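Local coordinates for protein binary enterotoxin of Clostridium perfringens component a (Clostridium perfringens, PDB 5WTZ) that binds NAD+ in the C-terminal of two related ADP-ribosyltransferase domains and probably ADP-ribosylates actin as an enterotoxin component, at residues A[360-373]-A[383-395]. Residues are numbered along the deposited sequence; the frame is centred on the assembly and turned at random.
Sequences LRLHLPNGSNAAYV and YEVLIDHGYSYKI. With NAD (nicotinamide-adenine-dinucleotide), chain B.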
ATOM      1  N   LEU A 360      -0.436  -0.924  10.093  1.00 13.80           N
ATOM      2  CA  LEU A 360      -1.559  -0.383   9.334  1.00 14.74           C
ATOM      3  C   LEU A 360      -1.033   0.420   8.156  1.00 15.65           C
ATOM      4  O   LEU A 360      -0.156   1.265   8.315  1.00 15.51           O
ATOM      5  CB  LEU A 360      -2.445   0.495  10.219  1.00 15.65           C
ATOM      6  CG  LEU A 360      -3.784   0.878   9.578  1.00 11.90           C
ATOM      7  CD1 LEU A 360      -4.636  -0.363   9.356  1.00 16.15           C
ATOM      8  CD2 LEU A 360      -4.502   1.918  10.468  1.00 15.89           C
ATOM      9  N   ARG A 361      -1.524   0.113   6.961  1.00 12.82           N
ATOM     10  CA  ARG A 361      -1.298   0.997   5.819  1.00 14.17           C
ATOM     11  C   ARG A 361      -2.662   1.456   5.343  1.00 15.09           C
ATOM     12  O   ARG A 361      -3.344   0.755   4.585  1.00 15.20           O
ATOM     13  CB  ARG A 361      -0.504   0.303   4.703  1.00 12.64           C
ATOM     14  CG  ARG A 361      -0.224   1.215   3.494  1.00 14.99           C
ATOM     15  CD  ARG A 361       0.966   0.741   2.645  1.00 18.26           C
ATOM     16  NE  ARG A 361       0.706  -0.565   2.028  1.00 17.34           N
ATOM     17  CZ  ARG A 361       1.599  -1.266   1.329  1.00 19.45           C
ATOM     18  NH1 ARG A 361       2.833  -0.815   1.158  1.00 13.95           N
ATOM     19  NH2 ARG A 361       1.266  -2.447   0.822  1.00 14.22           N
ATOM     20  N   LEU A 362      -3.052   2.632   5.830  1.00 13.42           N
ATOM     21  CA  LEU A 362      -4.429   3.114   5.748  1.00 13.50           C
ATOM     22  C   LEU A 362      -4.652   4.086   4.599  1.00 14.15           C
ATOM     23  O   LEU A 362      -3.963   5.110   4.495  1.00 17.00           O
ATOM     24  CB  LEU A 362      -4.819   3.788   7.064  1.00 16.89           C
ATOM     25  CG  LEU A 362      -6.250   4.334   7.159  1.00 14.35           C
ATOM     26  CD1 LEU A 362      -7.333   3.197   7.126  1.00 15.18           C
ATOM     27  CD2 LEU A 362      -6.369   5.237   8.393  1.00 12.80           C
ATOM     28  N   HIS A 363      -5.624   3.766   3.759  1.00 13.72           N
ATOM     29  CA  HIS A 363      -6.114   4.683   2.731  1.00 15.06           C
ATOM     30  C   HIS A 363      -7.103   5.631   3.395  1.00 14.56           C
ATOM     31  O   HIS A 363      -8.216   5.220   3.733  1.00 15.44           O
ATOM     32  CB  HIS A 363      -6.783   3.923   1.582  1.00 17.31           C
ATOM     33  CG  HIS A 363      -7.289   4.809   0.480  1.00 25.25           C
ATOM     34  ND1 HIS A 363      -8.182   4.373  -0.472  1.00 40.49           N
ATOM     35  CD2 HIS A 363      -7.027   6.103   0.182  1.00 27.27           C
ATOM     36  CE1 HIS A 363      -8.454   5.361  -1.308  1.00 35.22           C
ATOM     37  NE2 HIS A 363      -7.772   6.424  -0.929  1.00 27.39           N
ATOM     38  N   LEU A 364      -6.674   6.879   3.597  1.00 14.15           N
ATOM     39  CA  LEU A 364      -7.435   7.903   4.301  1.00  9.31           C
ATOM     40  C   LEU A 364      -8.095   8.837   3.296  1.00 16.68           C
ATOM     41  O   LEU A 364      -7.419   9.667   2.682  1.00 19.39           O
ATOM     42  CB  LEU A 364      -6.507   8.692   5.245  1.00 12.82           C
ATOM     43  CG  LEU A 364      -7.110   9.762   6.159  1.00 14.96           C
ATOM     44  CD1 LEU A 364      -8.175   9.123   7.040  1.00 16.15           C
ATOM     45  CD2 LEU A 364      -6.036  10.411   7.024  1.00 13.28           C
ATOM     46  N   PRO A 365      -9.421   8.713   3.116  1.00 19.06           N
ATOM     47  CA  PRO A 365     -10.061   9.452   2.021  1.00 17.15           C
ATOM     48  C   PRO A 365     -10.172  10.960   2.242  1.00 15.11           C
ATOM     49  O   PRO A 365     -10.278  11.445   3.377  1.00 17.51           O
ATOM     50  CB  PRO A 365     -11.463   8.834   1.945  1.00 20.81           C
ATOM     51  CG  PRO A 365     -11.375   7.550   2.687  1.00 23.57           C
ATOM     52  CD  PRO A 365     -10.345   7.761   3.752  1.00 23.08           C
ATOM     53  N   ASN A 366     -10.125  11.681   1.130  1.00 16.78           N
ATOM     54  CA  ASN A 366     -10.653  13.040   1.025  1.00 21.10           C
ATOM     55  C   ASN A 366     -11.934  13.160   1.846  1.00 18.50           C
ATOM     56  O   ASN A 366     -12.831  12.349   1.683  1.00 17.35           O
ATOM     57  CB  ASN A 366     -10.928  13.363  -0.448  1.00 25.92           C
ATOM     58  CG  ASN A 366     -11.325  14.794  -0.687  1.00 34.66           C
ATOM     59  OD1 ASN A 366     -11.953  15.440   0.153  1.00 45.72           O
ATOM     60  ND2 ASN A 366     -10.995  15.296  -1.879  1.00 39.04           N
ATOM     61  N   GLY A 367     -12.007  14.145   2.737  1.00 19.48           N
ATOM     62  CA  GLY A 367     -13.230  14.378   3.493  1.00 18.53           C
ATOM     63  C   GLY A 367     -13.271  13.784   4.891  1.00 19.11           C
ATOM     64  O   GLY A 367     -14.193  14.075   5.665  1.00 19.98           O
ATOM     65  N   SER A 368     -12.282  12.959   5.220  1.00 17.56           N
ATOM     66  CA  SER A 368     -12.162  12.376   6.563  1.00 13.98           C
ATOM     67  C   SER A 368     -11.953  13.434   7.659  1.00 14.38           C
ATOM     68  O   SER A 368     -11.212  14.404   7.481  1.00 13.32           O
ATOM     69  CB  SER A 368     -11.010  11.362   6.596  1.00 13.91           C
ATOM     70  OG  SER A 368     -11.245  10.328   5.655  1.00 15.17           O
ATOM     71  N   ASN A 369     -12.579  13.236   8.809  1.00 14.70           N
ATOM     72  CA  ASN A 369     -12.344  14.138   9.934  1.00 18.60           C
ATOM     73  C   ASN A 369     -11.056  13.739  10.648  1.00 20.35           C
ATOM     74  O   ASN A 369     -11.057  12.880  11.539  1.00 16.83           O
ATOM     75  CB  ASN A 369     -13.542  14.145  10.900  1.00 17.74           C
ATOM     76  CG  ASN A 369     -14.793  14.710  10.257  1.00 15.24           C
ATOM     77  OD1 ASN A 369     -14.706  15.599   9.414  1.00 16.25           O
ATOM     78  ND2 ASN A 369     -15.963  14.196  10.644  1.00 14.63           N
ATOM     79  N   ALA A 370      -9.958  14.368  10.227  1.00 14.80           N
ATOM     80  CA  ALA A 370      -8.607  14.062  10.689  1.00 13.61           C
ATOM     81  C   ALA A 370      -7.751  15.292  10.480  1.00 13.12           C
ATOM     82  O   ALA A 370      -8.084  16.137   9.630  1.00 19.34           O
ATOM     83  CB  ALA A 370      -8.003  12.843   9.917  1.00 11.37           C
ATOM     84  N   ALA A 371      -6.670  15.426  11.247  1.00 13.67           N
ATOM     85  CA  ALA A 371      -5.776  16.576  11.088  1.00 17.53           C
ATOM     86  C   ALA A 371      -4.309  16.174  11.186  1.00 18.61           C
ATOM     87  O   ALA A 371      -3.960  15.230  11.906  1.00 16.63           O
ATOM     88  CB  ALA A 371      -6.096  17.659  12.126  1.00 16.69           C
ATOM     89  N   TYR A 372      -3.456  16.883  10.444  1.00 17.91           N
ATOM     90  CA  TYR A 372      -2.009  16.758  10.593  1.00 20.64           C
ATOM     91  C   TYR A 372      -1.623  17.574  11.812  1.00 17.89           C
ATOM     92  O   TYR A 372      -1.384  18.783  11.720  1.00 20.70           O
ATOM     93  CB  TYR A 372      -1.273  17.260   9.352  1.00 19.47           C
ATOM     94  CG  TYR A 372       0.221  17.003   9.344  1.00 18.13           C
ATOM     95  CD1 TYR A 372       1.112  17.863   9.982  1.00 22.37           C
ATOM     96  CD2 TYR A 372       0.737  15.920   8.655  1.00 16.81           C
ATOM     97  CE1 TYR A 372       2.492  17.630   9.952  1.00 25.24           C
ATOM     98  CE2 TYR A 372       2.103  15.685   8.616  1.00 21.96           C
ATOM     99  CZ  TYR A 372       2.969  16.534   9.259  1.00 25.29           C
ATOM    100  OH  TYR A 372       4.319  16.261   9.194  1.00 27.36           O
ATOM    101  N   VAL A 373      -1.559  16.917  12.965  1.00 23.50           N
ATOM    102  CA  VAL A 373      -1.462  17.641  14.224  1.00 26.15           C
ATOM    103  C   VAL A 373      -0.032  18.111  14.502  1.00 25.92           C
ATOM    104  O   VAL A 373       0.175  19.013  15.306  1.00 26.17           O
ATOM    105  CB  VAL A 373      -1.978  16.775  15.408  1.00 18.58           C
ATOM    106  CG1 VAL A 373      -3.489  16.533  15.293  1.00 17.91           C
ATOM    107  CG2 VAL A 373      -1.202  15.463  15.504  1.00 19.45           C
ATOM    108  N   TYR A 383       5.115  13.390  12.575  1.00 22.64           N
ATOM    109  CA  TYR A 383       4.440  13.486  11.280  1.00 24.73           C
ATOM    110  C   TYR A 383       3.069  12.834  11.391  1.00 28.93           C
ATOM    111  O   TYR A 383       2.673  12.021  10.541  1.00 18.73           O
ATOM    112  CB  TYR A 383       5.283  12.816  10.186  1.00 27.50           C
ATOM    113  CG  TYR A 383       6.695  13.347  10.132  1.00 25.94           C
ATOM    114  CD1 TYR A 383       7.704  12.767  10.891  1.00 23.87           C
ATOM    115  CD2 TYR A 383       7.015  14.455   9.359  1.00 32.25           C
ATOM    116  CE1 TYR A 383       8.998  13.266  10.869  1.00 32.28           C
ATOM    117  CE2 TYR A 383       8.309  14.956   9.324  1.00 37.01           C
ATOM    118  CZ  TYR A 383       9.292  14.354  10.082  1.00 37.47           C
ATOM    119  OH  TYR A 383      10.579  14.839  10.056  1.00 45.49           O
ATOM    120  N   GLU A 384       2.345  13.211  12.446  1.00 19.52           N
ATOM    121  CA  GLU A 384       1.128  12.525  12.831  1.00 16.75           C
ATOM    122  C   GLU A 384      -0.131  13.101  12.190  1.00 18.78           C
ATOM    123  O   GLU A 384      -0.348  14.331  12.160  1.00 15.18           O
ATOM    124  CB  GLU A 384       0.958  12.544  14.357  1.00 18.50           C
ATOM    125  CG  GLU A 384      -0.345  11.903  14.817  1.00 18.56           C
ATOM    126  CD  GLU A 384      -0.361  11.564  16.314  1.00 19.00           C
ATOM    127  OE1 GLU A 384       0.624  11.851  17.022  1.00 21.36           O
ATOM    128  OE2 GLU A 384      -1.369  10.981  16.764  1.00 21.81           O
ATOM    129  N   VAL A 385      -0.960  12.200  11.680  1.00 17.78           N
ATOM    130  CA  VAL A 385      -2.341  12.521  11.369  1.00 18.38           C
ATOM    131  C   VAL A 385      -3.213  11.825  12.397  1.00 20.57           C
ATOM    132  O   VAL A 385      -3.176  10.601  12.531  1.00 16.66           O
ATOM    133  CB  VAL A 385      -2.728  12.114   9.937  1.00 13.34           C
ATOM    134  CG1 VAL A 385      -4.253  12.108   9.762  1.00 12.69           C
ATOM    135  CG2 VAL A 385      -2.063  13.055   8.920  1.00 13.26           C
ATOM    136  N   LEU A 386      -3.964  12.624  13.150  1.00 14.53           N
ATOM    137  CA  LEU A 386      -4.860  12.112  14.179  1.00 14.11           C
ATOM    138  C   LEU A 386      -6.280  12.039  13.632  1.00 18.16           C
ATOM    139  O   LEU A 386      -6.825  13.032  13.158  1.00 17.29           O
ATOM    140  CB  LEU A 386      -4.801  12.995  15.426  1.00 18.87           C
ATOM    141  CG  LEU A 386      -5.620  12.584  16.656  1.00 19.10           C
ATOM    142  CD1 LEU A 386      -5.145  11.220  17.141  1.00 19.63           C
ATOM    143  CD2 LEU A 386      -5.492  13.624  17.768  1.00 19.28           C
ATOM    144  N   ILE A 387      -6.889  10.860  13.712  1.00 14.39           N
ATOM    145  CA  ILE A 387      -8.199  10.619  13.112  1.00 13.12           C
ATOM    146  C   ILE A 387      -9.269  10.611  14.202  1.00 14.19           C
ATOM    147  O   ILE A 387      -9.018  10.087  15.298  1.00 19.09           O
ATOM    148  CB  ILE A 387      -8.186   9.266  12.318  1.00 14.84           C
ATOM    149  CG1 ILE A 387      -7.127   9.334  11.210  1.00 13.55           C
ATOM    150  CG2 ILE A 387      -9.555   8.918  11.753  1.00 18.00           C
ATOM    151  CD1 ILE A 387      -6.857   8.003  10.480  1.00 11.63           C
ATOM    152  N   ASP A 388     -10.437  11.198  13.909  1.00 14.56           N
ATOM    153  CA  ASP A 388     -11.555  11.274  14.844  1.00 18.98           C
ATOM    154  C   ASP A 388     -12.018   9.881  15.282  1.00 16.18           C
ATOM    155  O   ASP A 388     -11.852   8.893  14.562  1.00 18.23           O
ATOM    156  CB  ASP A 388     -12.720  12.070  14.216  1.00 18.15           C
ATOM    157  CG  ASP A 388     -13.673  12.670  15.260  1.00 15.86           C
ATOM    158  OD1 ASP A 388     -13.362  12.667  16.481  1.00 20.24           O
ATOM    159  OD2 ASP A 388     -14.760  13.158  14.860  1.00 16.85           O
ATOM    160  N   HIS A 389     -12.580   9.800  16.481  1.00 20.02           N
ATOM    161  CA  HIS A 389     -13.102   8.521  16.951  1.00 24.32           C
ATOM    162  C   HIS A 389     -14.342   8.104  16.152  1.00 24.72           C
ATOM    163  O   HIS A 389     -15.031   8.946  15.571  1.00 20.37           O
ATOM    164  CB  HIS A 389     -13.426   8.600  18.442  1.00 20.26           C
ATOM    165  CG  HIS A 389     -14.547   9.535  18.771  1.00 20.24           C
ATOM    166  ND1 HIS A 389     -15.794   9.096  19.149  1.00 31.09           N
ATOM    167  CD2 HIS A 389     -14.600  10.888  18.786  1.00 26.12           C
ATOM    168  CE1 HIS A 389     -16.573  10.140  19.388  1.00 33.00           C
ATOM    169  NE2 HIS A 389     -15.873  11.237  19.175  1.00 25.61           N
ATOM    170  N   GLY A 390     -14.613   6.802  16.104  1.00 21.55           N
ATOM    171  CA  GLY A 390     -15.887   6.328  15.598  1.00 22.99           C
ATOM    172  C   GLY A 390     -15.944   6.001  14.119  1.00 18.70           C
ATOM    173  O   GLY A 390     -17.030   5.851  13.570  1.00 21.28           O
ATOM    174  N   TYR A 391     -14.793   5.907  13.466  1.00 21.48           N
ATOM    175  CA  TYR A 391     -14.747   5.416  12.081  1.00 19.53           C
ATOM    176  C   TYR A 391     -14.573   3.911  12.116  1.00 19.44           C
ATOM    177  O   TYR A 391     -14.647   3.308  13.183  1.00 21.26           O
ATOM    178  CB  TYR A 391     -13.601   6.060  11.299  1.00 19.49           C
ATOM    179  CG  TYR A 391     -13.856   7.481  10.794  1.00 19.61           C
ATOM    180  CD1 TYR A 391     -14.747   7.730   9.742  1.00 21.49           C
ATOM    181  CD2 TYR A 391     -13.159   8.557  11.333  1.00 16.88           C
ATOM    182  CE1 TYR A 391     -14.962   9.035   9.265  1.00 16.60           C
ATOM    183  CE2 TYR A 391     -13.368   9.863  10.875  1.00 15.06           C
ATOM    184  CZ  TYR A 391     -14.259  10.091   9.835  1.00 22.05           C
ATOM    185  OH  TYR A 391     -14.442  11.385   9.387  1.00 20.55           O
ATOM    186  N   SER A 392     -14.331   3.313  10.952  1.00 20.04           N
ATOM    187  CA  SER A 392     -14.079   1.875  10.839  1.00 22.99           C
ATOM    188  C   SER A 392     -12.955   1.595   9.855  1.00 21.85           C
ATOM    189  O   SER A 392     -12.681   2.408   8.972  1.00 21.89           O
ATOM    190  CB  SER A 392     -15.332   1.125  10.387  1.00 23.21           C
ATOM    191  OG  SER A 392     -16.418   1.344  11.269  1.00 22.63           O
ATOM    192  N   TYR A 393     -12.312   0.444  10.014  1.00 16.86           N
ATOM    193  CA  TYR A 393     -11.358  -0.066   9.037  1.00 17.06           C
ATOM    194  C   TYR A 393     -12.033  -1.104   8.164  1.00 16.67           C
ATOM    195  O   TYR A 393     -12.647  -2.036   8.686  1.00 20.22           O
ATOM    196  CB  TYR A 393     -10.167  -0.747   9.701  1.00 15.27           C
ATOM    197  CG  TYR A 393      -9.283   0.074  10.596  1.00 16.27           C
ATOM    198  CD1 TYR A 393      -8.858   1.353  10.244  1.00 18.31           C
ATOM    199  CD2 TYR A 393      -8.836  -0.463  11.793  1.00 18.49           C
ATOM    200  CE1 TYR A 393      -8.010   2.072  11.080  1.00 16.05           C
ATOM    201  CE2 TYR A 393      -8.000   0.238  12.625  1.00 19.99           C
ATOM    202  CZ  TYR A 393      -7.587   1.499  12.269  1.00 16.91           C
ATOM    203  OH  TYR A 393      -6.738   2.153  13.111  1.00 18.60           O
ATOM    204  N   LYS A 394     -11.934  -0.954   6.846  1.00 15.20           N
ATOM    205  CA  LYS A 394     -12.285  -2.036   5.942  1.00 15.42           C
ATOM    206  C   LYS A 394     -10.964  -2.712   5.564  1.00 17.10           C
ATOM    207  O   LYS A 394     -10.084  -2.078   4.968  1.00 17.31           O
ATOM    208  CB  LYS A 394     -13.047  -1.510   4.717  1.00 14.54           C
ATOM    209  CG  LYS A 394     -13.294  -2.545   3.619  1.00 15.04           C
ATOM    210  CD  LYS A 394     -14.128  -1.961   2.473  1.00 17.58           C
ATOM    211  CE  LYS A 394     -13.346  -0.915   1.660  1.00 20.39           C
ATOM    212  NZ  LYS A 394     -12.391  -1.533   0.682  1.00 18.96           N
ATOM    213  N   ILE A 395     -10.802  -3.980   5.939  1.00 16.10           N
ATOM    214  CA  ILE A 395      -9.519  -4.661   5.740  1.00 12.96           C
ATOM    215  C   ILE A 395      -9.416  -5.165   4.295  1.00 14.83           C
ATOM    216  O   ILE A 395     -10.228  -5.968   3.852  1.00 15.33           O
ATOM    217  CB  ILE A 395      -9.333  -5.837   6.740  1.00 16.50           C
ATOM    218  CG1 ILE A 395      -9.561  -5.371   8.201  1.00 15.74           C
ATOM    219  CG2 ILE A 395      -7.940  -6.483   6.570  1.00 12.89           C
ATOM    220  CD1 ILE A 395      -8.578  -4.346   8.735  1.00 17.80           C
TER
HETATM  221  PA  NAD B 501      -3.017   4.184  21.561  1.00 19.16           P
HETATM  222  O1A NAD B 501      -3.827   4.846  22.650  1.00 18.97           O
HETATM  223  O2A NAD B 501      -3.552   4.107  20.162  1.00 18.76           O
HETATM  224  O5B NAD B 501      -2.651   2.674  21.994  1.00 18.14           O
HETATM  225  C5B NAD B 501      -2.328   2.300  23.338  1.00 20.95           C
HETATM  226  C4B NAD B 501      -2.651   0.832  23.539  1.00 17.88           C
HETATM  227  O4B NAD B 501      -4.065   0.664  23.371  1.00 21.45           O
HETATM  228  C3B NAD B 501      -1.956  -0.054  22.510  1.00 21.90           C
HETATM  229  O3B NAD B 501      -1.561  -1.277  23.154  1.00 22.57           O
HETATM  230  C2B NAD B 501      -3.048  -0.316  21.482  1.00 15.18           C
HETATM  231  O2B NAD B 501      -2.889  -1.572  20.815  1.00 18.54           O
HETATM  232  C1B NAD B 501      -4.326  -0.261  22.311  1.00 18.54           C
HETATM  233  N9A NAD B 501      -5.431   0.241  21.469  1.00 19.65           N
HETATM  234  C8A NAD B 501      -5.475   1.413  20.808  1.00 15.96           C
HETATM  235  N7A NAD B 501      -6.646   1.532  20.123  1.00 17.47           N
HETATM  236  C5A NAD B 501      -7.342   0.409  20.337  1.00 16.53           C
HETATM  237  C6A NAD B 501      -8.653  -0.127  19.917  1.00 22.03           C
HETATM  238  N6A NAD B 501      -9.455   0.594  19.102  1.00 18.37           N
HETATM  239  N1A NAD B 501      -9.005  -1.360  20.355  1.00 21.59           N
HETATM  240  C2A NAD B 501      -8.215  -2.079  21.170  1.00 21.49           C
HETATM  241  N3A NAD B 501      -7.015  -1.645  21.603  1.00 21.48           N
HETATM  242  C4A NAD B 501      -6.539  -0.439  21.213  1.00 19.40           C
HETATM  243  O3  NAD B 501      -1.608   4.949  21.517  1.00 14.62           O
HETATM  244  PN  NAD B 501      -0.227   4.501  20.826  1.00 19.54           P
HETATM  245  O1N NAD B 501      -0.442   4.481  19.328  1.00 19.82           O
HETATM  246  O2N NAD B 501       0.299   3.289  21.557  1.00 23.28           O
HETATM  247  O5D NAD B 501       0.678   5.763  21.246  1.00 23.26           O
HETATM  248  C5D NAD B 501       0.285   7.103  20.952  1.00 20.76           C
HETATM  249  C4D NAD B 501       1.482   8.018  21.132  1.00 18.89           C
HETATM  250  O4D NAD B 501       2.389   7.832  20.044  1.00 16.47           O
HETATM  251  C3D NAD B 501       1.050   9.468  21.044  1.00 22.65           C
HETATM  252  O3D NAD B 501       2.043  10.259  21.723  1.00 21.40           O
HETATM  253  C2D NAD B 501       1.098   9.753  19.559  1.00 17.38           C
HETATM  254  O2D NAD B 501       1.331  11.140  19.294  1.00 18.19           O
HETATM  255  C1D NAD B 501       2.232   8.852  19.064  1.00 17.97           C
HETATM  256  N1N NAD B 501       1.970   8.229  17.751  1.00 21.27           N
HETATM  257  C2N NAD B 501       1.871   6.890  17.626  1.00 20.74           C
HETATM  258  C3N NAD B 501       1.624   6.311  16.376  1.00 18.30           C
HETATM  259  C7N NAD B 501       1.515   4.821  16.202  1.00 16.65           C
HETATM  260  O7N NAD B 501       1.157   4.079  17.125  1.00 20.03           O
HETATM  261  N7N NAD B 501       1.859   4.352  15.013  1.00 15.46           N
HETATM  262  C4N NAD B 501       1.496   7.103  15.241  1.00 16.78           C
HETATM  263  C5N NAD B 501       1.600   8.476  15.397  1.00 25.33           C
HETATM  264  C6N NAD B 501       1.839   9.009  16.667  1.00 25.23           C
HETATM  265  O   HOH W   1     -15.890  12.345  12.829  1.00 18.97           O
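Ala371 and Leu386 exchange two backbone hydrogen bonds and so set the register of an antiparallel hairpin whose strands, 370-372 and 384-387, lie 162° apart in direction. Val373 N extends the ladder to Glu384 O (3.0 Å), and Asp388 N closes the other end on Asn369 O. There the Tyr391 side chain crosses that of Asn369 at about a right angle, and its OH accepts from Asn369 N (2.7 Å, 166° at the hydrogen). A water joins Asn369 ND2 to Asp388 OD2; outside, Asn369 pairs with Lys290, Asp388 OD2 forms a salt bridge with Lys287, and Asp388 OD1 is hydrogen-bonded to Ser283.

The hairpin face bearing Val385 and Ile387 packs on strand 360-364. Leu362 CD2 and Ile387 CD1 meet tip to tip, tightly at 3.5 Å, while Leu364 CD2 reaches Val385 CG1 (3.7 Å). Separately, Leu360 CD2 approaches the Tyr393 ring obliquely, on the following strand.

Glu384, with CG anti to the backbone N (chi1 177°), extends past Val373 CG2 toward NAD. Its OE1 accepts a very short bond from O2D of the nicotinamide ribose (2.5 Å); OE2 is hydrogen-bonded to Ser342. Glu384 fits the second glutamate of the family's ExE motif; bonded at both oxygens, its carboxylate is probably restrained in rotation and may help orient the ribose.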